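Beta-L-arabinobiosidase (Bacteroides thetaiotaomicron, PDB 5MQR) is a multidomain glycosidase of a human gut bacterium that probably hydrolyses arabinose-containing linkages in complex plant pectin. Local coordinates at residues Ile121-Tyr126 / Leu163-Asn168; Val189-Lys194 / Ser223-Phe228. All coordinates share one frame; numbering follows the deposited sequence.

How the contacts relate
Contacts 1 and 2 cover the two faces of the same four-stranded sheet of the N-terminal propeller. Contact 1 sets the bulged end of strand 120-123, the edge of one sheet, against strand 163-170 of the next; contact 2 sets the start of helix 226-236 against strand 186-192, the neighbour of 163-170. Alternation along the shared sheet turns Thr-165 and Arg-190 to the first face, Val-189 and Glu-191 to the other. All residues meeting in contact 1 are buried, and they meet by apolar and ring-to-backbone packing; contact 2 adds a partly exposed, charged margin. Leu-163 O to Ile-192 N, at 2.9 Å, joins the two strands, while Arg-190 NH1 reaches Val-122 O at 2.8 Å.

Contact 1 of 2, residues Ile121-Tyr126 / Leu163-Asn168; sequences IVFPPY and LITMGN
Phe-123 and Gly-167 bring the two backbones to 7.2 Å between their CA atoms, a spacing bridged by packing without any hydrogen bond from one segment to the other. The phenyl ring does most of the work. With CG anti to its own carbonyl carbon (chi1 -62°), the ring is directed at the main chain of 165-167. Its far corner, Phe-123 CZ, lies 3.4 Å from Thr-165 O, and this oxygen sits at the ring edge, near the plane. Further round, Phe-123 CE2 is 3.5 Å from Gly-167 N, approached obliquely, and equally near the carbonyl carbon of Met-166, a selenomethionine whose side chain leaves on the other face. Gly-167 has no side chain to hold the ring off. In a beta propeller, four-stranded antiparallel blades pack face against face, and here the edge strand 120-123 of one blade meets the second strand of its successor. A classic beta bulge, in which Val-122 and Phe-123 both oppose Thr-105, lets both side chains point at the next blade. Val-122 CG2, the branch anti to the backbone N, thereby comes 3.9 Å from Thr-165 CG2. Thr-165 CG2 also lies 4.1 Å from Phe-123 CZ, fitting between the two hydrophobic groups, whereas Thr-165 OG1 bonds Gly-154 O on the adjacent strand 148-157. Beyond the bulge, Pro-124 O is held by the hydroxyl of Tyr-169.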
# COMPACT_ATOMS: atom_id res chain seq x y z
N ILE A 121 4.30 -13.88 40.83
CA ILE A 121 3.68 -15.21 40.87
C ILE A 121 2.17 -15.04 41.06
O ILE A 121 1.72 -14.44 42.05
CB ILE A 121 4.26 -16.11 41.98
CG1 ILE A 121 5.76 -16.39 41.73
CG2 ILE A 121 3.51 -17.44 42.07
CD1 ILE A 121 6.53 -16.80 42.97
N VAL A 122 1.39 -15.54 40.10
CA VAL A 122 -0.07 -15.36 40.11
C VAL A 122 -0.80 -16.67 40.46
O VAL A 122 -1.83 -16.64 41.10
CB VAL A 122 -0.56 -14.67 38.80
CG1 VAL A 122 -0.40 -15.57 37.57
CG2 VAL A 122 -1.99 -14.19 38.94
N PHE A 123 -0.23 -17.81 40.06
CA PHE A 123 -0.62 -19.11 40.62
C PHE A 123 0.66 -19.82 41.08
O PHE A 123 1.54 -20.08 40.27
CB PHE A 123 -1.39 -19.94 39.60
CG PHE A 123 -2.69 -19.30 39.17
CD1 PHE A 123 -3.71 -19.12 40.08
CD2 PHE A 123 -2.88 -18.88 37.87
CE1 PHE A 123 -4.91 -18.54 39.71
CE2 PHE A 123 -4.08 -18.30 37.48
CZ PHE A 123 -5.10 -18.13 38.41
N PRO A 124 0.79 -20.11 42.40
CA PRO A 124 2.03 -20.64 42.94
C PRO A 124 2.11 -22.18 42.86
O PRO A 124 1.12 -22.82 42.52
CB PRO A 124 1.96 -20.19 44.42
CG PRO A 124 0.52 -20.23 44.76
CD PRO A 124 -0.22 -19.94 43.47
N PRO A 125 3.28 -22.75 43.20
CA PRO A 125 3.44 -24.21 43.31
C PRO A 125 2.35 -24.85 44.18
O PRO A 125 1.99 -24.28 45.23
CB PRO A 125 4.80 -24.37 43.98
CG PRO A 125 5.56 -23.14 43.59
CD PRO A 125 4.53 -22.05 43.54
N TYR A 126 1.84 -25.99 43.74
CA TYR A 126 0.72 -26.68 44.39
C TYR A 126 1.13 -28.10 44.74
O TYR A 126 1.74 -28.78 43.94
CB TYR A 126 -0.47 -26.69 43.43
CG TYR A 126 -1.77 -27.22 44.01
CD1 TYR A 126 -2.00 -28.60 44.13
CD2 TYR A 126 -2.79 -26.34 44.42
CE1 TYR A 126 -3.19 -29.09 44.67
CE2 TYR A 126 -3.99 -26.82 44.95
CZ TYR A 126 -4.18 -28.20 45.08
OH TYR A 126 -5.35 -28.69 45.58
N LEU A 163 -11.55 -8.67 35.24
CA LEU A 163 -10.51 -9.45 34.59
C LEU A 163 -10.28 -10.69 35.42
O LEU A 163 -9.91 -10.57 36.56
CB LEU A 163 -9.20 -8.66 34.44
CG LEU A 163 -8.03 -9.41 33.75
CD1 LEU A 163 -8.39 -9.93 32.36
CD2 LEU A 163 -6.82 -8.50 33.64
N ILE A 164 -10.50 -11.86 34.84
CA ILE A 164 -10.20 -13.13 35.49
C ILE A 164 -8.98 -13.75 34.80
O ILE A 164 -8.90 -13.75 33.56
CB ILE A 164 -11.39 -14.12 35.45
CG1 ILE A 164 -12.71 -13.44 35.87
CG2 ILE A 164 -11.13 -15.34 36.32
CD1 ILE A 164 -12.73 -12.83 37.24
N THR A 165 -8.03 -14.24 35.59
CA THR A 165 -6.92 -15.02 35.04
C THR A 165 -7.06 -16.44 35.56
O THR A 165 -7.62 -16.67 36.63
CB THR A 165 -5.54 -14.38 35.33
OG1 THR A 165 -4.52 -15.08 34.61
CG2 THR A 165 -5.23 -14.38 36.82
N MSE A 166 -6.59 -17.42 34.77
CA MSE A 166 -6.81 -18.83 35.10
C MSE A 166 -5.63 -19.68 34.72
O MSE A 166 -4.85 -19.34 33.82
CB MSE A 166 -8.08 -19.40 34.45
CG MSE A 166 -8.11 -19.22 32.92
SE MSE A 166 -9.84 -19.74 32.11
CE MSE A 166 -10.39 -17.97 31.46
N GLY A 167 -5.48 -20.78 35.43
CA GLY A 167 -4.49 -21.77 35.12
C GLY A 167 -4.90 -23.12 35.64
O GLY A 167 -5.92 -23.24 36.32
N ASN A 168 -4.10 -24.12 35.33
CA ASN A 168 -4.45 -25.50 35.64
C ASN A 168 -3.27 -26.27 36.21
O ASN A 168 -2.13 -26.06 35.79
CB ASN A 168 -4.97 -26.13 34.36
CG ASN A 168 -5.23 -27.61 34.50
OD1 ASN A 168 -6.32 -28.01 34.88
ND2 ASN A 168 -4.22 -28.43 34.19

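Contact 2 of 2, residues Val189-Lys194 / Ser223-Phe228; sequences VREIKK and SKDREF
Val-189 and Glu-191, alternate residues of one strand, receive the ring of Phe-228 from the first turn of a helix, and this is the close-fitting part of the contact. Phe-228 CZ rests 4.0 Å from Val-189 CG2, while CD1 of the ring lies 4.0 Å from Glu-191 CB. The glutamate, extended with CG anti to its backbone N (chi1 -177°), runs past the phenylalanine in the opposite direction; its carboxylate is only 12° from parallel to the ring, with OE1 3.8 Å from Phe-228 CD1. Toward the partly exposed Asp-225 the fit loosens. There Glu-191 OE1 and Asp-225 OD2 stand 4.2 Å apart, linked by a water that donates to both and by salt bridges to Arg-162, whose positive charge would be expected to ease their repulsion. Asp-225 is also the N-cap: its OD1 accepts from Phe-228 N at 3.2 Å, well above the carboxylate plane. An ST turn precedes it, with Ser-223 OG accepting from Asp-225 N. Helix 226-236 thus lies over a face of the four-stranded blade, Phe-228 meeting the ring of Tyr-202 on edge strand 202-206 and Val-189 reaching Cys-232 one turn further along the helix.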
# COMPACT_ATOMS: atom_id res chain seq x y z
N VAL A 189 -8.73 -20.09 39.21
CA VAL A 189 -8.99 -18.73 38.75
C VAL A 189 -8.72 -17.77 39.89
O VAL A 189 -8.83 -18.14 41.07
CB VAL A 189 -10.46 -18.50 38.33
CG1 VAL A 189 -10.78 -19.19 37.03
CG2 VAL A 189 -11.44 -18.93 39.43
N ARG A 190 -8.41 -16.53 39.54
CA ARG A 190 -8.47 -15.41 40.47
C ARG A 190 -8.70 -14.10 39.74
O ARG A 190 -8.33 -13.97 38.58
CB ARG A 190 -7.20 -15.35 41.33
CG ARG A 190 -5.98 -14.75 40.65
CD ARG A 190 -4.71 -15.08 41.43
NE ARG A 190 -4.82 -14.70 42.83
CZ ARG A 190 -3.86 -14.82 43.73
NH1 ARG A 190 -2.66 -15.30 43.41
NH2 ARG A 190 -4.09 -14.43 44.97
N GLU A 191 -9.31 -13.15 40.42
CA GLU A 191 -9.59 -11.87 39.83
C GLU A 191 -8.33 -11.01 39.87
O GLU A 191 -7.60 -11.03 40.85
CB GLU A 191 -10.71 -11.16 40.57
CG GLU A 191 -11.07 -9.83 39.90
CD GLU A 191 -12.43 -9.30 40.29
OE1 GLU A 191 -13.11 -9.93 41.13
OE2 GLU A 191 -12.82 -8.25 39.74
N ILE A 192 -8.09 -10.29 38.79
CA ILE A 192 -7.14 -9.19 38.78
C ILE A 192 -7.90 -7.85 38.91
O ILE A 192 -8.81 -7.56 38.14
CB ILE A 192 -6.26 -9.22 37.53
CG1 ILE A 192 -5.39 -10.49 37.51
CG2 ILE A 192 -5.38 -7.96 37.47
CD1 ILE A 192 -4.93 -10.87 36.12
N LYS A 193 -7.53 -7.06 39.91
CA LYS A 193 -8.24 -5.80 40.22
C LYS A 193 -7.57 -4.58 39.60
O LYS A 193 -6.41 -4.64 39.19
CB LYS A 193 -8.42 -5.68 41.73
CG LYS A 193 -9.62 -6.50 42.22
CD LYS A 193 -9.38 -7.19 43.55
CE LYS A 193 -10.66 -7.20 44.39
NZ LYS A 193 -10.45 -7.83 45.73
N LYS A 194 -8.33 -3.49 39.48
CA LYS A 194 -7.82 -2.25 38.84
C LYS A 194 -6.53 -1.76 39.49
O LYS A 194 -5.61 -1.32 38.79
CB LYS A 194 -8.87 -1.12 38.85
CG LYS A 194 -9.54 -0.91 37.49
CD LYS A 194 -10.79 -0.04 37.59
CE LYS A 194 -11.95 -0.56 36.73
NZ LYS A 194 -13.25 -0.05 37.28
N SER A 223 -17.00 -17.87 47.17
CA SER A 223 -16.75 -16.44 47.26
C SER A 223 -18.02 -15.69 47.61
O SER A 223 -19.08 -16.00 47.07
CB SER A 223 -16.22 -15.88 45.94
OG SER A 223 -15.95 -14.49 46.03
N LYS A 224 -17.90 -14.70 48.48
CA LYS A 224 -19.01 -13.80 48.81
C LYS A 224 -19.14 -12.62 47.83
O LYS A 224 -20.01 -11.77 48.00
CB LYS A 224 -18.84 -13.28 50.21
CG LYS A 224 -18.96 -14.37 51.25
CD LYS A 224 -17.99 -14.13 52.39
CE LYS A 224 -18.51 -14.76 53.68
NZ LYS A 224 -17.67 -14.34 54.83
N ASP A 225 -18.27 -12.59 46.82
CA ASP A 225 -18.32 -11.59 45.77
C ASP A 225 -19.20 -12.14 44.64
O ASP A 225 -18.76 -12.89 43.79
CB ASP A 225 -16.88 -11.28 45.34
CG ASP A 225 -16.76 -10.10 44.42
OD1 ASP A 225 -17.68 -9.80 43.62
OD2 ASP A 225 -15.68 -9.48 44.46
N ARG A 226 -20.47 -11.76 44.65
CA ARG A 226 -21.47 -12.27 43.70
C ARG A 226 -21.06 -12.07 42.26
O ARG A 226 -21.30 -12.94 41.44
CB ARG A 226 -22.84 -11.60 43.89
CG ARG A 226 -23.59 -12.08 45.13
CD ARG A 226 -25.04 -11.58 45.09
NE ARG A 226 -25.86 -12.12 46.18
CZ ARG A 226 -27.21 -12.12 46.21
NH1 ARG A 226 -27.95 -11.62 45.19
NH2 ARG A 226 -27.85 -12.63 47.28
N GLU A 227 -20.47 -10.92 41.97
CA GLU A 227 -20.09 -10.57 40.61
C GLU A 227 -18.87 -11.36 40.12
O GLU A 227 -18.77 -11.63 38.92
CB GLU A 227 -19.85 -9.06 40.46
CG GLU A 227 -21.14 -8.24 40.58
CD GLU A 227 -22.18 -8.58 39.52
OE1 GLU A 227 -21.82 -8.62 38.31
OE2 GLU A 227 -23.34 -8.82 39.91
N PHE A 228 -17.97 -11.72 41.03
CA PHE A 228 -16.89 -12.65 40.71
C PHE A 228 -17.45 -14.04 40.36
O PHE A 228 -17.05 -14.62 39.38
CB PHE A 228 -15.89 -12.74 41.88
CG PHE A 228 -14.92 -13.84 41.74
CD1 PHE A 228 -13.82 -13.70 40.91
CD2 PHE A 228 -15.10 -15.05 42.41
CE1 PHE A 228 -12.91 -14.73 40.77
CE2 PHE A 228 -14.20 -16.08 42.28
CZ PHE A 228 -13.10 -15.92 41.45
O HOH W 1 -12.79 -10.66 43.49